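Local coordinates for o-succinylbenzoate synthase (PDB 2OZT), which catalyses the metal-dependent dehydration of 2-succinyl-6-hydroxy-2,4-cyclohexadiene-1-carboxylate to 2-succinylbenzoate, a step in phylloquinone biosynthesis, at residues L72-M77 and F91-W95. Sequence-based numbering, arbitrary orientation.
Sequences LTPEIM and FATAW
Met77, a selenomethionine here, lays its methyl over the indole face of Trp95: CE lies 3.7 Å from the centroid of the five-membered ring, a CH-pi contact, and 3.4 Å from CD2. Its flexible m, t, m chain carries SE to 4.1 Å from Phe91 CB, and obliquely to 4.8 Å from the centroid of the Trp95 six-membered ring, a Met-aromatic contact. The nearest CA atoms across the segments are Met77-Phe91 (7.2 Å) and Pro74-Trp95 (8.7 Å). Trp95, chi1 t, reaches Pro74 CD, 3.7 Å from CZ2, and Leu72 O, 3.5 Å from CZ3 at the ring edge. Leu72, its backbone extended before helix 74-77, puts CD1 3.9 Å from Phe91 CE1. Thr73 is the N-cap: its short hydroxyl OG1 accepts Ile76 N (3.0 Å), an amide of the first turn, where rigid Pro74 fits because its nitrogen need not donate. Leu35 of strand 23-36 touches Leu72 and Trp95, tying this packing to the sheet of the enolase-type N-terminal domain. With no hydrogen bond between the segments, dispersion and CH-pi packing join them, relying on complementary shape.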
ATOM      1  N   LEU A  72     -21.803  -2.448  18.618  1.00 31.02           N
ATOM      2  CA  LEU A  72     -20.875  -1.378  18.296  1.00 29.99           C
ATOM      3  C   LEU A  72     -21.568  -0.020  18.199  1.00 29.13           C
ATOM      4  O   LEU A  72     -22.697   0.084  17.709  1.00 27.85           O
ATOM      5  CB  LEU A  72     -20.165  -1.657  16.958  1.00 30.08           C
ATOM      6  CG  LEU A  72     -19.202  -2.841  16.851  1.00 31.36           C
ATOM      7  CD1 LEU A  72     -18.836  -3.049  15.378  1.00 29.11           C
ATOM      8  CD2 LEU A  72     -17.957  -2.609  17.694  1.00 30.04           C
ATOM      9  N   THR A  73     -20.840   1.001  18.619  1.00 27.77           N
ATOM     10  CA  THR A  73     -21.235   2.405  18.461  1.00 27.77           C
ATOM     11  C   THR A  73     -19.955   3.134  18.099  1.00 27.80           C
ATOM     12  O   THR A  73     -18.884   2.601  18.334  1.00 26.99           O
ATOM     13  CB  THR A  73     -21.735   2.995  19.808  1.00 27.45           C
ATOM     14  OG1 THR A  73     -20.682   2.916  20.775  1.00 27.96           O
ATOM     15  CG2 THR A  73     -22.970   2.249  20.323  1.00 28.74           C
ATOM     16  N   PRO A  74     -20.044   4.370  17.561  1.00 28.30           N
ATOM     17  CA  PRO A  74     -18.863   5.222  17.331  1.00 28.35           C
ATOM     18  C   PRO A  74     -17.980   5.419  18.563  1.00 28.50           C
ATOM     19  O   PRO A  74     -16.737   5.384  18.455  1.00 29.19           O
ATOM     20  CB  PRO A  74     -19.481   6.551  16.864  1.00 28.19           C
ATOM     21  CG  PRO A  74     -20.762   6.124  16.216  1.00 28.74           C
ATOM     22  CD  PRO A  74     -21.277   5.006  17.057  1.00 28.60           C
ATOM     23  N   GLU A  75     -18.597   5.602  19.726  1.00 29.66           N
ATOM     24  CA  GLU A  75     -17.829   5.746  20.960  1.00 30.25           C
ATOM     25  C   GLU A  75     -17.064   4.456  21.336  1.00 29.43           C
ATOM     26  O   GLU A  75     -15.890   4.516  21.735  1.00 29.74           O
ATOM     27  CB  GLU A  75     -18.711   6.265  22.110  1.00 31.35           C
ATOM     28  CG  GLU A  75     -20.044   5.544  22.312  1.00 35.02           C
ATOM     29  CD  GLU A  75     -21.267   6.157  21.579  1.00 39.67           C
ATOM     30  OE1 GLU A  75     -21.162   6.569  20.391  1.00 38.10           O
ATOM     31  OE2 GLU A  75     -22.367   6.182  22.201  1.00 40.90           O
ATOM     32  N   ILE A  76     -17.696   3.294  21.162  1.00 29.00           N
ATOM     33  CA  ILE A  76     -16.976   2.016  21.344  1.00 28.13           C
ATOM     34  C   ILE A  76     -15.803   1.901  20.343  1.00 28.18           C
ATOM     35  O   ILE A  76     -14.671   1.540  20.718  1.00 28.11           O
ATOM     36  CB  ILE A  76     -17.939   0.814  21.268  1.00 28.45           C
ATOM     37  CG1 ILE A  76     -18.768   0.741  22.569  1.00 28.70           C
ATOM     38  CG2 ILE A  76     -17.178  -0.523  21.014  1.00 27.31           C
ATOM     39  CD1 ILE A  76     -19.960  -0.152  22.481  1.00 31.57           C
HETATM   40  N   MSE A  77     -16.042   2.246  19.088  1.00 28.48           N
HETATM   41  CA  MSE A  77     -14.956   2.161  18.098  1.00 28.62           C
HETATM   42  C   MSE A  77     -13.827   3.154  18.349  1.00 28.23           C
HETATM   43  O   MSE A  77     -12.675   2.892  17.995  1.00 27.54           O
HETATM   44  CB  MSE A  77     -15.486   2.234  16.675  1.00 29.69           C
HETATM   45  CG  MSE A  77     -16.239   0.962  16.297  1.00 30.74           C
HETATM   46 SE   MSE A  77     -16.964   1.058  14.534  1.00 40.14          SE
HETATM   47  CE  MSE A  77     -18.009   2.699  14.757  1.00 33.61           C
ATOM     48  N   PHE A  91     -12.609  -1.601  11.237  1.00 14.16           N
ATOM     49  CA  PHE A  91     -13.877  -1.215  11.873  1.00 14.04           C
ATOM     50  C   PHE A  91     -14.459   0.027  11.229  1.00 15.39           C
ATOM     51  O   PHE A  91     -15.662   0.082  11.028  1.00 15.41           O
ATOM     52  CB  PHE A  91     -13.684  -1.042  13.353  1.00 15.03           C
ATOM     53  CG  PHE A  91     -13.725  -2.352  14.108  1.00 15.16           C
ATOM     54  CD1 PHE A  91     -14.984  -2.936  14.402  1.00 16.69           C
ATOM     55  CD2 PHE A  91     -12.543  -3.044  14.433  1.00 14.91           C
ATOM     56  CE1 PHE A  91     -15.058  -4.155  15.098  1.00 17.12           C
ATOM     57  CE2 PHE A  91     -12.600  -4.268  15.092  1.00 14.03           C
ATOM     58  CZ  PHE A  91     -13.857  -4.806  15.427  1.00 13.76           C
ATOM     59  N   ALA A  92     -13.647   1.013  10.901  1.00 13.97           N
ATOM     60  CA  ALA A  92     -14.175   2.249  10.318  1.00 14.66           C
ATOM     61  C   ALA A  92     -14.819   1.996   8.971  1.00 16.02           C
ATOM     62  O   ALA A  92     -15.940   2.467   8.676  1.00 16.34           O
ATOM     63  CB  ALA A  92     -13.073   3.307  10.215  1.00 15.09           C
ATOM     64  N   THR A  93     -14.166   1.210   8.126  1.00 14.84           N
ATOM     65  CA  THR A  93     -14.713   0.891   6.804  1.00 14.28           C
ATOM     66  C   THR A  93     -15.958  -0.016   6.887  1.00 16.20           C
ATOM     67  O   THR A  93     -16.900   0.145   6.107  1.00 17.05           O
ATOM     68  CB  THR A  93     -13.616   0.342   5.830  1.00 14.90           C
ATOM     69  OG1 THR A  93     -13.036  -0.837   6.382  1.00 13.83           O
ATOM     70  CG2 THR A  93     -12.481   1.398   5.560  1.00 15.30           C
ATOM     71  N   ALA A  94     -15.950  -0.958   7.817  1.00 15.64           N
ATOM     72  CA  ALA A  94     -17.120  -1.792   8.001  1.00 16.16           C
ATOM     73  C   ALA A  94     -18.299  -0.907   8.395  1.00 17.38           C
ATOM     74  O   ALA A  94     -19.384  -1.062   7.825  1.00 17.44           O
ATOM     75  CB  ALA A  94     -16.846  -2.842   9.087  1.00 15.47           C
ATOM     76  N   TRP A  95     -18.102  -0.044   9.375  1.00 16.84           N
ATOM     77  CA  TRP A  95     -19.224   0.820   9.864  1.00 18.36           C
ATOM     78  C   TRP A  95     -19.769   1.643   8.705  1.00 19.55           C
ATOM     79  O   TRP A  95     -20.982   1.738   8.498  1.00 20.84           O
ATOM     80  CB  TRP A  95     -18.712   1.753  10.944  1.00 19.50           C
ATOM     81  CG  TRP A  95     -19.795   2.562  11.625  1.00 20.82           C
ATOM     82  CD1 TRP A  95     -20.142   3.854  11.362  1.00 26.41           C
ATOM     83  CD2 TRP A  95     -20.622   2.131  12.706  1.00 23.79           C
ATOM     84  NE1 TRP A  95     -21.160   4.252  12.208  1.00 25.18           N
ATOM     85  CE2 TRP A  95     -21.478   3.210  13.033  1.00 25.13           C
ATOM     86  CE3 TRP A  95     -20.739   0.932  13.423  1.00 24.76           C
ATOM     87  CZ2 TRP A  95     -22.430   3.126  14.062  1.00 25.07           C
ATOM     88  CZ3 TRP A  95     -21.712   0.854  14.464  1.00 24.46           C
ATOM     89  CH2 TRP A  95     -22.536   1.949  14.752  1.00 25.95           C
TER